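Local coordinates for protein anopheles gambiae adenosine kinase (Anopheles gambiae, PDB 3LOO) that phosphorylates adenosine to AMP as an adenosine kinase of the pfkB family, captured here with bis(adenosine)-5'-tetraphosphate in its active site, at residues S82-L87 and A100-C105; L29-L34 and G184-V189; R88-I93 and F323-L328. One frame throughout, in Å; residues are numbered along the deposited sequence.

Interaction 1: residues S82-L87 and A100-C105; sequences SVQNSL and AIFFGC. With B4P (bis(adenosine)-5'-tetraphosphate), chain D.
The ring of Phe102 lies under CB of Gln84, which sits over one face as a CH-pi contact, 4.2 Å from the ring centroid and 17° off the normal. At the rim, near the ring plane, CG1 of Val83 reaches CE1 of Phe102 at 3.9 Å, and CD2 of Leu87 also comes to the edge. The Gln84 chain runs extended across the ring at about a right angle, and its amide plane is turned 25° from the ring plane. Two bonds fix that amide: OE1 pairs with the hydroxyl of Tyr128, and NE2 donates to the carbonyl of Gly80. Phe102 holds CG anti to its own nitrogen (chi1 179°), which carries the ring out from strand 100-107 against helix 82-94. One turn further along, Leu87 fits over the strand's first residues: its CG is 3.9 Å from CB of Ala100, and its CD2 is 3.4 Å from the carbonyl O of Ile101. The join is thus made of apolar side chains and one clamped amide. The short axes run nearly antiparallel. The helix surface turned from the strand faces the ligand, B4P: Ser82 N donates to N3A of its adenine at 3.2 Å, and Asn85 ND2 to O3E of the ribose at 3.1 Å. Asp317 bonds Ser82 OG and is a second partner of Asn85 ND2, and may steady both residues. The first turn of the helix, directly after Gly80 and Gly81, therefore reads base and sugar while its other side rests on the sheet. This is the helix-to-strand packing of an alpha/beta sandwich, and a Gly-Gly pair leading into a substrate-site helix is a recurrent feature of the ribokinase-like pfkB kinases, here serving adenosine.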
loop_
_atom_site.group_PDB
_atom_site.type_symbol
_atom_site.label_atom_id
_atom_site.label_comp_id
_atom_site.label_asym_id
_atom_site.label_seq_id
_atom_site.Cartn_x
_atom_site.Cartn_y
_atom_site.Cartn_z
ATOM N N SER A 82 -2.104 -3.718 -1.896
ATOM C CA SER A 82 -1.257 -3.010 -0.935
ATOM C C SER A 82 -2.039 -2.384 0.256
ATOM O O SER A 82 -1.777 -2.704 1.401
ATOM C CB SER A 82 -0.476 -1.921 -1.670
ATOM O OG SER A 82 0.394 -1.260 -0.774
ATOM N N VAL A 83 -2.973 -1.489 -0.034
ATOM C CA VAL A 83 -3.699 -0.761 1.002
ATOM C C VAL A 83 -4.581 -1.734 1.795
ATOM O O VAL A 83 -4.660 -1.645 3.016
ATOM C CB VAL A 83 -4.607 0.389 0.388
ATOM C CG1 VAL A 83 -5.493 1.036 1.498
ATOM C CG2 VAL A 83 -3.745 1.423 -0.300
ATOM N N GLN A 84 -5.238 -2.668 1.099
ATOM C CA GLN A 84 -5.974 -3.722 1.780
ATOM C C GLN A 84 -5.136 -4.499 2.802
ATOM O O GLN A 84 -5.586 -4.689 3.950
ATOM C CB GLN A 84 -6.659 -4.676 0.789
ATOM C CG GLN A 84 -7.748 -5.497 1.487
ATOM C CD GLN A 84 -8.720 -6.168 0.520
ATOM O OE1 GLN A 84 -9.919 -6.140 0.753
ATOM N NE2 GLN A 84 -8.198 -6.830 -0.537
ATOM N N ASN A 85 -3.944 -4.936 2.392
ATOM C CA ASN A 85 -3.005 -5.623 3.273
ATOM C C ASN A 85 -2.689 -4.774 4.517
ATOM O O ASN A 85 -2.678 -5.282 5.630
ATOM C CB ASN A 85 -1.639 -5.837 2.598
ATOM C CG ASN A 85 -1.615 -6.972 1.572
ATOM O OD1 ASN A 85 -2.468 -7.860 1.554
ATOM N ND2 ASN A 85 -0.616 -6.910 0.680
ATOM N N SER A 86 -2.375 -3.492 4.293
ATOM C CA SER A 86 -2.010 -2.593 5.379
ATOM C C SER A 86 -3.165 -2.424 6.389
ATOM O O SER A 86 -2.959 -2.468 7.601
ATOM C CB SER A 86 -1.548 -1.244 4.809
ATOM O OG SER A 86 -0.246 -1.345 4.219
ATOM N N LEU A 87 -4.376 -2.217 5.882
ATOM C CA LEU A 87 -5.545 -2.095 6.758
ATOM C C LEU A 87 -5.861 -3.405 7.530
ATOM O O LEU A 87 -6.268 -3.354 8.702
ATOM C CB LEU A 87 -6.750 -1.566 5.969
ATOM C CG LEU A 87 -6.865 -0.051 5.970
ATOM C CD1 LEU A 87 -5.653 0.696 5.442
ATOM C CD2 LEU A 87 -8.154 0.377 5.195
ATOM N N ALA A 100 -10.996 0.655 10.745
ATOM C CA ALA A 100 -10.577 1.047 9.383
ATOM C C ALA A 100 -11.618 0.671 8.333
ATOM O O ALA A 100 -12.242 -0.411 8.407
ATOM C CB ALA A 100 -9.198 0.454 9.032
ATOM N N ILE A 101 -11.832 1.588 7.389
ATOM C CA ILE A 101 -12.728 1.389 6.267
ATOM C C ILE A 101 -11.901 1.282 4.950
ATOM O O ILE A 101 -11.003 2.096 4.737
ATOM C CB ILE A 101 -13.691 2.579 6.127
ATOM C CG1 ILE A 101 -14.620 2.668 7.371
ATOM C CG2 ILE A 101 -14.546 2.420 4.876
ATOM C CD1 ILE A 101 -15.300 4.018 7.451
ATOM N N PHE A 102 -12.190 0.277 4.121
ATOM C CA PHE A 102 -11.511 0.121 2.827
ATOM C C PHE A 102 -12.455 0.411 1.647
ATOM O O PHE A 102 -13.542 -0.166 1.567
ATOM C CB PHE A 102 -10.855 -1.285 2.686
ATOM C CG PHE A 102 -10.158 -1.495 1.319
ATOM C CD1 PHE A 102 -8.920 -0.933 1.067
ATOM C CD2 PHE A 102 -10.762 -2.206 0.327
ATOM C CE1 PHE A 102 -8.281 -1.069 -0.181
ATOM C CE2 PHE A 102 -10.127 -2.358 -0.956
ATOM C CZ PHE A 102 -8.880 -1.781 -1.190
ATOM N N PHE A 103 -12.026 1.285 0.730
ATOM C CA PHE A 103 -12.737 1.511 -0.534
ATOM C C PHE A 103 -11.885 1.019 -1.711
ATOM O O PHE A 103 -10.702 1.385 -1.825
ATOM C CB PHE A 103 -13.043 2.989 -0.799
ATOM C CG PHE A 103 -14.019 3.627 0.161
ATOM C CD1 PHE A 103 -15.341 3.169 0.257
ATOM C CD2 PHE A 103 -13.637 4.743 0.895
ATOM C CE1 PHE A 103 -16.257 3.780 1.109
ATOM C CE2 PHE A 103 -14.555 5.383 1.760
ATOM C CZ PHE A 103 -15.874 4.883 1.852
ATOM N N GLY A 104 -12.504 0.229 -2.579
ATOM C CA GLY A 104 -11.909 -0.172 -3.860
ATOM C C GLY A 104 -12.961 -0.995 -4.585
ATOM O O GLY A 104 -14.047 -1.240 -4.029
ATOM N N CYS A 105 -12.652 -1.404 -5.817
ATOM C CA CYS A 105 -13.614 -2.121 -6.667
ATOM C C CYS A 105 -13.232 -3.567 -6.977
ATOM O O CYS A 105 -12.078 -3.871 -7.372
ATOM C CB CYS A 105 -13.858 -1.338 -7.970
ATOM S SG CYS A 105 -15.298 -1.948 -8.964
HETATM P PA B4P D . 5.764 -6.865 -1.913
HETATM O O1A B4P D . 5.806 -8.250 -1.287
HETATM O O2A B4P D . 6.416 -6.691 -3.285
HETATM O O3A B4P D . 6.641 -5.929 -0.947
HETATM P PB B4P D . 6.022 -4.629 -0.262
HETATM O O1B B4P D . 4.984 -4.996 0.801
HETATM O O2B B4P D . 5.716 -3.528 -1.264
HETATM O O3B B4P D . 7.512 -4.484 0.463
HETATM P PG B4P D . 8.555 -3.262 0.343
HETATM O O1G B4P D . 9.578 -3.494 -0.716
HETATM O O2G B4P D . 7.728 -2.003 0.176
HETATM O O3G B4P D . 9.259 -3.207 1.780
HETATM P PD B4P D . 10.763 -3.572 2.237
HETATM O O1D B4P D . 11.197 -4.771 1.477
HETATM O O2D B4P D . 11.644 -2.357 2.307
HETATM O O5E B4P D . 4.246 -6.286 -1.910
HETATM C C5E B4P D . 3.316 -7.277 -2.287
HETATM C C4E B4P D . 1.916 -6.773 -2.489
HETATM O O4E B4P D . 1.826 -5.755 -3.487
HETATM C C3E B4P D . 1.093 -7.908 -3.033
HETATM O O3E B4P D . 0.293 -8.352 -1.920
HETATM C C2E B4P D . 0.216 -7.280 -4.110
HETATM O O2E B4P D . -1.185 -7.559 -3.990
HETATM C C1E B4P D . 0.520 -5.774 -4.000
HETATM N N9A B4P D . 0.488 -5.159 -5.339
HETATM C C8A B4P D . 1.325 -5.380 -6.394
HETATM N N7A B4P D . 0.909 -4.600 -7.434
HETATM C C5A B4P D . -0.209 -3.912 -7.054
HETATM C C6A B4P D . -1.058 -2.974 -7.665
HETATM N N6A B4P D . -0.910 -2.566 -8.964
HETATM N N1A B4P D . -2.110 -2.487 -6.961
HETATM C C2A B4P D . -2.320 -2.847 -5.670
HETATM N N3A B4P D . -1.513 -3.731 -5.060
HETATM C C4A B4P D . -0.455 -4.264 -5.724
HETATM O O5F B4P D . 10.431 -4.073 3.723
HETATM C C5F B4P D . 9.578 -3.338 4.594
HETATM C C4F B4P D . 9.886 -3.820 6.010
HETATM O O4F B4P D . 9.895 -5.257 6.100
HETATM C C3F B4P D . 11.301 -3.446 6.417
HETATM O O3F B4P D . 11.334 -2.086 6.832
HETATM C C2F B4P D . 11.586 -4.434 7.532
HETATM O O2F B4P D . 11.024 -3.969 8.775
HETATM C C1F B4P D . 10.879 -5.710 7.039
HETATM N N9B B4P D . 11.896 -6.528 6.304
HETATM C C8B B4P D . 12.026 -6.615 4.965
HETATM N N7B B4P D . 13.055 -7.429 4.628
HETATM C C5B B4P D . 13.619 -7.891 5.763
HETATM C C6B B4P D . 14.689 -8.726 6.073
HETATM N N6B B4P D . 15.407 -9.282 5.064
HETATM N N1B B4P D . 14.987 -8.992 7.383
HETATM C C2B B4P D . 14.271 -8.441 8.394
HETATM N N3B B4P D . 13.221 -7.606 8.152
HETATM C C4B B4P D . 12.857 -7.291 6.869
#

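Interaction 2: residues L29-L34 and G184-V189; sequences LGNPLL and GFFFTV. With B4P (bis(adenosine)-5'-tetraphosphate), chain D.
The adenine pocket of the nucleoside site is built here, where Asn31 meets the turn at Phe185. Asn31 ND2 donates to N1A of B4P at 3.0 Å with a fairly straight N-H...N angle of 164°, and more weakly to the carbonyl O of Phe185 at 3.3 Å. Two acceptors thus hold the amide nitrogen and set the rotation of the amide. Asn31 OD1, by contrast, is buried without a polar partner in the model, pressed against CG2 of Val189 at 3.5 Å and the edge of the Phe186 ring. Phe185 turns its ring face to the base: C5A of B4P lies 3.4 Å above the ring plane, over its centre. Its CG is anti to the carbonyl carbon (chi1 -72°), which swings the ring away from 29-34 and onto the purine. From the other side of the base CD2 of Leu33 comes within 3.7 Å of C2A of B4P, so a flat ring and a branched methyl sandwich the adenine, while Asn31 binds its N1 edge. Behind the pocket Phe186 packs on the residues preceding Asn31. CB of Leu29 sits over one face of that ring in a CH-pi contact, 4.1 Å from the centroid, and CA of Gly30 approaches CD1 of Phe186 obliquely at 3.6 Å. Phe160 adds an edge-to-face partner to Phe186. Residues 29-34 leave strand 26-29 of the large sheet and enter strand 33-39 of the smaller one, so this crossing carries the base-reading asparagine between the two. An adenine held between an aromatic ring and an aliphatic side chain, at the junction of the alpha/beta domain and its lid, is consistent with the adenosine site of ribokinase-fold adenosine kinases.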
loop_
_atom_site.group_PDB
_atom_site.type_symbol
_atom_site.label_atom_id
_atom_site.label_comp_id
_atom_site.label_asym_id
_atom_site.label_seq_id
_atom_site.Cartn_x
_atom_site.Cartn_y
_atom_site.Cartn_z
ATOM N N LEU A 29 -8.011 3.899 0.388
ATOM C CA LEU A 29 -8.496 3.704 -0.965
ATOM C C LEU A 29 -7.399 2.947 -1.713
ATOM O O LEU A 29 -6.255 3.340 -1.660
ATOM C CB LEU A 29 -8.691 5.045 -1.671
ATOM C CG LEU A 29 -9.849 5.987 -1.330
ATOM C CD1 LEU A 29 -9.738 6.460 0.058
ATOM C CD2 LEU A 29 -9.706 7.217 -2.280
ATOM N N GLY A 30 -7.764 1.868 -2.400
ATOM C CA GLY A 30 -6.780 1.106 -3.144
ATOM C C GLY A 30 -7.409 0.079 -4.072
ATOM O O GLY A 30 -8.619 0.136 -4.372
ATOM N N ASN A 31 -6.584 -0.889 -4.469
ATOM C CA ASN A 31 -6.977 -1.897 -5.406
ATOM C C ASN A 31 -7.039 -3.219 -4.685
ATOM O O ASN A 31 -5.996 -3.747 -4.297
ATOM C CB ASN A 31 -5.936 -2.057 -6.546
ATOM C CG ASN A 31 -5.578 -0.748 -7.218
ATOM O OD1 ASN A 31 -6.438 0.146 -7.359
ATOM N ND2 ASN A 31 -4.311 -0.643 -7.688
ATOM N N PRO A 32 -8.255 -3.765 -4.508
ATOM C CA PRO A 32 -8.284 -5.063 -3.831
ATOM C C PRO A 32 -8.020 -6.163 -4.853
ATOM O O PRO A 32 -8.759 -6.302 -5.820
ATOM C CB PRO A 32 -9.717 -5.149 -3.269
ATOM C CG PRO A 32 -10.526 -4.205 -4.127
ATOM C CD PRO A 32 -9.589 -3.286 -4.902
ATOM N N LEU A 33 -6.997 -6.973 -4.581
ATOM C CA LEU A 33 -6.506 -7.928 -5.521
ATOM C C LEU A 33 -6.282 -9.245 -4.783
ATOM O O LEU A 33 -5.876 -9.237 -3.611
ATOM C CB LEU A 33 -5.146 -7.432 -6.050
ATOM C CG LEU A 33 -4.875 -6.622 -7.328
ATOM C CD1 LEU A 33 -5.994 -5.787 -7.854
ATOM C CD2 LEU A 33 -3.511 -5.897 -7.284
ATOM N N LEU A 34 -6.527 -10.356 -5.479
ATOM C CA LEU A 34 -6.191 -11.673 -4.962
ATOM C C LEU A 34 -4.807 -12.003 -5.501
ATOM O O LEU A 34 -4.601 -12.005 -6.727
ATOM C CB LEU A 34 -7.214 -12.718 -5.443
ATOM C CG LEU A 34 -7.015 -14.185 -4.948
ATOM C CD1 LEU A 34 -7.061 -14.333 -3.391
ATOM C CD2 LEU A 34 -8.035 -15.155 -5.592
ATOM N N GLY A 184 0.207 4.658 -4.178
ATOM C CA GLY A 184 0.479 5.109 -5.562
ATOM C C GLY A 184 -0.151 4.189 -6.612
ATOM O O GLY A 184 -0.561 4.652 -7.684
ATOM N N PHE A 185 -0.249 2.890 -6.309
ATOM C CA PHE A 185 -0.994 1.926 -7.138
ATOM C C PHE A 185 -2.409 2.404 -7.560
ATOM O O PHE A 185 -2.866 2.149 -8.687
ATOM C CB PHE A 185 -1.138 0.605 -6.372
ATOM C CG PHE A 185 0.144 -0.190 -6.237
ATOM C CD1 PHE A 185 1.021 -0.350 -7.333
ATOM C CD2 PHE A 185 0.437 -0.840 -5.037
ATOM C CE1 PHE A 185 2.161 -1.135 -7.234
ATOM C CE2 PHE A 185 1.607 -1.629 -4.900
ATOM C CZ PHE A 185 2.475 -1.772 -6.024
ATOM N N PHE A 186 -3.109 3.057 -6.626
ATOM C CA PHE A 186 -4.472 3.540 -6.869
ATOM C C PHE A 186 -4.522 4.664 -7.910
ATOM O O PHE A 186 -5.589 4.927 -8.482
ATOM C CB PHE A 186 -5.150 3.968 -5.528
ATOM C CG PHE A 186 -6.630 4.327 -5.635
ATOM C CD1 PHE A 186 -7.610 3.344 -5.782
ATOM C CD2 PHE A 186 -7.040 5.653 -5.518
ATOM C CE1 PHE A 186 -8.978 3.658 -5.834
ATOM C CE2 PHE A 186 -8.393 5.993 -5.564
ATOM C CZ PHE A 186 -9.375 4.997 -5.719
ATOM N N PHE A 187 -3.390 5.323 -8.158
ATOM C CA PHE A 187 -3.324 6.352 -9.239
ATOM C C PHE A 187 -3.643 5.798 -10.629
ATOM O O PHE A 187 -4.198 6.520 -11.483
ATOM C CB PHE A 187 -1.972 7.054 -9.284
ATOM C CG PHE A 187 -1.662 7.900 -8.078
ATOM C CD1 PHE A 187 -2.358 7.753 -6.862
ATOM C CD2 PHE A 187 -0.617 8.808 -8.144
ATOM C CE1 PHE A 187 -2.008 8.526 -5.761
ATOM C CE2 PHE A 187 -0.277 9.574 -7.053
ATOM C CZ PHE A 187 -0.964 9.428 -5.860
ATOM N N THR A 188 -3.323 4.519 -10.852
ATOM C CA THR A 188 -3.667 3.833 -12.113
ATOM C C THR A 188 -5.172 3.894 -12.302
ATOM O O THR A 188 -5.679 4.052 -13.425
ATOM C CB THR A 188 -3.237 2.333 -12.085
ATOM O OG1 THR A 188 -1.853 2.256 -11.788
ATOM C CG2 THR A 188 -3.527 1.611 -13.427
ATOM N N VAL A 189 -5.895 3.803 -11.186
ATOM C CA VAL A 189 -7.329 3.605 -11.257
ATOM C C VAL A 189 -8.129 4.900 -11.098
ATOM O O VAL A 189 -9.095 5.100 -11.818
ATOM C CB VAL A 189 -7.781 2.543 -10.223
ATOM C CG1 VAL A 189 -9.250 2.495 -10.136
ATOM C CG2 VAL A 189 -7.190 1.161 -10.609
HETATM P PA B4P D . 5.764 -6.865 -1.913
HETATM O O1A B4P D . 5.806 -8.250 -1.287
HETATM O O2A B4P D . 6.416 -6.691 -3.285
HETATM O O3A B4P D . 6.641 -5.929 -0.947
HETATM P PB B4P D . 6.022 -4.629 -0.262
HETATM O O1B B4P D . 4.984 -4.996 0.801
HETATM O O2B B4P D . 5.716 -3.528 -1.264
HETATM O O3B B4P D . 7.512 -4.484 0.463
HETATM P PG B4P D . 8.555 -3.262 0.343
HETATM O O1G B4P D . 9.578 -3.494 -0.716
HETATM O O2G B4P D . 7.728 -2.003 0.176
HETATM O O3G B4P D . 9.259 -3.207 1.780
HETATM P PD B4P D . 10.763 -3.572 2.237
HETATM O O1D B4P D . 11.197 -4.771 1.477
HETATM O O2D B4P D . 11.644 -2.357 2.307
HETATM O O5E B4P D . 4.246 -6.286 -1.910
HETATM C C5E B4P D . 3.316 -7.277 -2.287
HETATM C C4E B4P D . 1.916 -6.773 -2.489
HETATM O O4E B4P D . 1.826 -5.755 -3.487
HETATM C C3E B4P D . 1.093 -7.908 -3.033
HETATM O O3E B4P D . 0.293 -8.352 -1.920
HETATM C C2E B4P D . 0.216 -7.280 -4.110
HETATM O O2E B4P D . -1.185 -7.559 -3.990
HETATM C C1E B4P D . 0.520 -5.774 -4.000
HETATM N N9A B4P D . 0.488 -5.159 -5.339
HETATM C C8A B4P D . 1.325 -5.380 -6.394
HETATM N N7A B4P D . 0.909 -4.600 -7.434
HETATM C C5A B4P D . -0.209 -3.912 -7.054
HETATM C C6A B4P D . -1.058 -2.974 -7.665
HETATM N N6A B4P D . -0.910 -2.566 -8.964
HETATM N N1A B4P D . -2.110 -2.487 -6.961
HETATM C C2A B4P D . -2.320 -2.847 -5.670
HETATM N N3A B4P D . -1.513 -3.731 -5.060
HETATM C C4A B4P D . -0.455 -4.264 -5.724
HETATM O O5F B4P D . 10.431 -4.073 3.723
HETATM C C5F B4P D . 9.578 -3.338 4.594
HETATM C C4F B4P D . 9.886 -3.820 6.010
HETATM O O4F B4P D . 9.895 -5.257 6.100
HETATM C C3F B4P D . 11.301 -3.446 6.417
HETATM O O3F B4P D . 11.334 -2.086 6.832
HETATM C C2F B4P D . 11.586 -4.434 7.532
HETATM O O2F B4P D . 11.024 -3.969 8.775
HETATM C C1F B4P D . 10.879 -5.710 7.039
HETATM N N9B B4P D . 11.896 -6.528 6.304
HETATM C C8B B4P D . 12.026 -6.615 4.965
HETATM N N7B B4P D . 13.055 -7.429 4.628
HETATM C C5B B4P D . 13.619 -7.891 5.763
HETATM C C6B B4P D . 14.689 -8.726 6.073
HETATM N N6B B4P D . 15.407 -9.282 5.064
HETATM N N1B B4P D . 14.987 -8.992 7.383
HETATM C C2B B4P D . 14.271 -8.441 8.394
HETATM N N3B B4P D . 13.221 -7.606 8.152
HETATM C C4B B4P D . 12.857 -7.291 6.869
#

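Interaction 3: residues R88-I93 and F323-L328; sequences RVAQWI and FLAQLL
Ile93 leads the contact, resting CG2 on the methyl of Ala325 with CB of that alanine 3.6 Å away. CG1 of Ile93 stands anti to the carbonyl carbon (chi1 -61°), leaving CG2 as the branch that faces the partner helix. The end of Gln326 comes up to CG2 of Ile93, its bent chain crossing Ile93 at about a right angle. One turn earlier Ala90 takes over: its CB lies 4.4 Å from CB of Leu324 and 4.5 Å from CB of Ala325, while its carbonyl O comes 3.9 Å from CB of Ala325. With alanine on both sides at the crossing point, the backbones draw close: the CA atoms of Ala90 and Ala325 are 4.8 Å apart, and the short axes pass at 8.4 Å. The crossing angle of -52° is near that of the common ridges-into-grooves class of helix pairs, here joining helices 82-94 and 315-328 beside the large sheet of the ribokinase-like fold. Apart from the carbonyl of Ala90 and the end of Gln326, the touching groups are aliphatic. Behind Ala325, Leu324 and Leu327 pack on Met209 of strand 207-211, seating helix 315-328 on the sheet, and Gln326 also touches Cys336 and Cys339 of helix 333-350. On helix 82-94, away from this contact, Trp92 meets Phe355 edge-to-face and donates NE1 to the carbonyl of Gly357, while Arg88 forms a cation-pi contact with Phe355. Val89 of the same helix touches Ala343 of helix 333-350.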
loop_
_atom_site.group_PDB
_atom_site.type_symbol
_atom_site.label_atom_id
_atom_site.label_comp_id
_atom_site.label_asym_id
_atom_site.label_seq_id
_atom_site.Cartn_x
_atom_site.Cartn_y
_atom_site.Cartn_z
ATOM N N ARG A 88 -5.607 -4.563 6.910
ATOM C CA ARG A 88 -5.792 -5.850 7.588
ATOM C C ARG A 88 -4.774 -6.015 8.736
ATOM O O ARG A 88 -5.156 -6.406 9.847
ATOM C CB ARG A 88 -5.748 -7.030 6.590
ATOM C CG ARG A 88 -6.953 -7.084 5.589
ATOM C CD ARG A 88 -6.765 -8.203 4.517
ATOM N NE ARG A 88 -6.419 -9.449 5.219
ATOM C CZ ARG A 88 -5.541 -10.361 4.815
ATOM N NH1 ARG A 88 -4.878 -10.236 3.668
ATOM N NH2 ARG A 88 -5.325 -11.423 5.583
ATOM N N VAL A 89 -3.508 -5.676 8.475
ATOM C CA VAL A 89 -2.482 -5.675 9.527
ATOM C C VAL A 89 -2.813 -4.685 10.653
ATOM O O VAL A 89 -2.761 -5.058 11.822
ATOM C CB VAL A 89 -1.019 -5.502 8.946
ATOM C CG1 VAL A 89 0.075 -5.322 10.083
ATOM C CG2 VAL A 89 -0.687 -6.671 7.989
ATOM N N ALA A 90 -3.159 -3.436 10.308
ATOM C CA ALA A 90 -3.617 -2.474 11.294
ATOM C C ALA A 90 -4.815 -2.946 12.166
ATOM O O ALA A 90 -4.831 -2.721 13.382
ATOM C CB ALA A 90 -3.956 -1.126 10.619
ATOM N N GLN A 91 -5.824 -3.552 11.549
ATOM C CA GLN A 91 -6.951 -4.116 12.281
ATOM C C GLN A 91 -6.552 -5.289 13.207
ATOM O O GLN A 91 -7.050 -5.415 14.354
ATOM C CB GLN A 91 -8.024 -4.546 11.282
ATOM C CG GLN A 91 -8.888 -3.395 10.846
ATOM C CD GLN A 91 -9.772 -2.843 11.988
ATOM O OE1 GLN A 91 -9.944 -3.468 13.046
ATOM N NE2 GLN A 91 -10.346 -1.696 11.755
ATOM N N TRP A 92 -5.642 -6.119 12.723
ATOM C CA TRP A 92 -5.207 -7.267 13.495
ATOM C C TRP A 92 -4.562 -6.764 14.783
ATOM O O TRP A 92 -4.872 -7.243 15.885
ATOM C CB TRP A 92 -4.256 -8.147 12.684
ATOM C CG TRP A 92 -3.590 -9.178 13.554
ATOM C CD1 TRP A 92 -4.198 -10.232 14.210
ATOM C CD2 TRP A 92 -2.208 -9.251 13.882
ATOM N NE1 TRP A 92 -3.265 -10.954 14.921
ATOM C CE2 TRP A 92 -2.037 -10.373 14.741
ATOM C CE3 TRP A 92 -1.090 -8.485 13.537
ATOM C CZ2 TRP A 92 -0.791 -10.730 15.269
ATOM C CZ3 TRP A 92 0.161 -8.856 14.057
ATOM C CH2 TRP A 92 0.289 -9.971 14.914
ATOM N N ILE A 93 -3.696 -5.761 14.650
ATOM C CA ILE A 93 -3.060 -5.120 15.812
ATOM C C ILE A 93 -4.094 -4.397 16.704
ATOM O O ILE A 93 -4.089 -4.541 17.920
ATOM C CB ILE A 93 -1.909 -4.169 15.365
ATOM C CG1 ILE A 93 -0.817 -4.968 14.621
ATOM C CG2 ILE A 93 -1.336 -3.355 16.565
ATOM C CD1 ILE A 93 0.160 -4.133 13.874
ATOM N N PHE A 323 2.469 0.801 11.621
ATOM C CA PHE A 323 2.579 2.255 11.784
ATOM C C PHE A 323 1.215 2.896 12.026
ATOM O O PHE A 323 1.049 3.718 12.969
ATOM C CB PHE A 323 3.250 2.890 10.543
ATOM C CG PHE A 323 3.393 4.405 10.615
ATOM C CD1 PHE A 323 4.621 4.983 10.963
ATOM C CD2 PHE A 323 2.323 5.236 10.331
ATOM C CE1 PHE A 323 4.778 6.376 11.040
ATOM C CE2 PHE A 323 2.468 6.625 10.383
ATOM C CZ PHE A 323 3.700 7.203 10.742
ATOM N N LEU A 324 0.246 2.541 11.188
ATOM C CA LEU A 324 -1.111 3.149 11.259
ATOM C C LEU A 324 -1.831 2.707 12.557
ATOM O O LEU A 324 -2.587 3.472 13.129
ATOM C CB LEU A 324 -1.968 2.748 10.048
ATOM C CG LEU A 324 -1.615 3.405 8.696
ATOM C CD1 LEU A 324 -2.385 2.727 7.608
ATOM C CD2 LEU A 324 -1.977 4.890 8.725
ATOM N N ALA A 325 -1.623 1.465 12.988
ATOM C CA ALA A 325 -2.235 1.004 14.246
ATOM C C ALA A 325 -1.819 1.896 15.442
ATOM O O ALA A 325 -2.618 2.147 16.373
ATOM C CB ALA A 325 -1.877 -0.442 14.499
ATOM N N GLN A 326 -0.563 2.342 15.451
ATOM C CA GLN A 326 -0.087 3.186 16.542
ATOM C C GLN A 326 -0.481 4.629 16.349
ATOM O O GLN A 326 -0.718 5.332 17.330
ATOM C CB GLN A 326 1.422 3.057 16.755
ATOM C CG GLN A 326 1.826 1.641 17.145
ATOM C CD GLN A 326 0.977 1.059 18.287
ATOM O OE1 GLN A 326 0.570 1.767 19.206
ATOM N NE2 GLN A 326 0.717 -0.239 18.228
ATOM N N LEU A 327 -0.564 5.061 15.087
ATOM C CA LEU A 327 -0.898 6.438 14.760
ATOM C C LEU A 327 -2.321 6.737 15.229
ATOM O O LEU A 327 -2.585 7.817 15.771
ATOM C CB LEU A 327 -0.812 6.675 13.237
ATOM C CG LEU A 327 -0.980 8.127 12.777
ATOM C CD1 LEU A 327 0.219 8.983 13.220
ATOM C CD2 LEU A 327 -1.193 8.262 11.234
ATOM N N LEU A 328 -3.221 5.780 14.992
ATOM C CA LEU A 328 -4.617 5.868 15.409
ATOM C C LEU A 328 -4.760 5.945 16.940
ATOM O O LEU A 328 -5.709 6.518 17.426
ATOM C CB LEU A 328 -5.454 4.706 14.821
ATOM C CG LEU A 328 -6.125 4.982 13.456
ATOM C CD1 LEU A 328 -5.132 5.447 12.393
ATOM C CD2 LEU A 328 -6.888 3.753 12.950
#

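Overall arrangement
Chain order brings 29-34 first, passing from the large sheet to the smaller one, then helix 82-94, which supplies 82-87 to interaction 1 and 88-93 to interaction 3. Strand 100-105 soon closes interaction 1, the shortest loop. Interaction 2 closes at 184-189 and encloses interaction 1 entirely. Interaction 3 closes last, at 323-328, and crosses both others. Interactions 1 and 2 meet through a probable backbone bond from Gly30 N to Phe103 O and share the ligand; interaction 3 has its centre about 19 Å from that of interaction 2. Together they tie the pocket, the central sheet and a helix layer beside it.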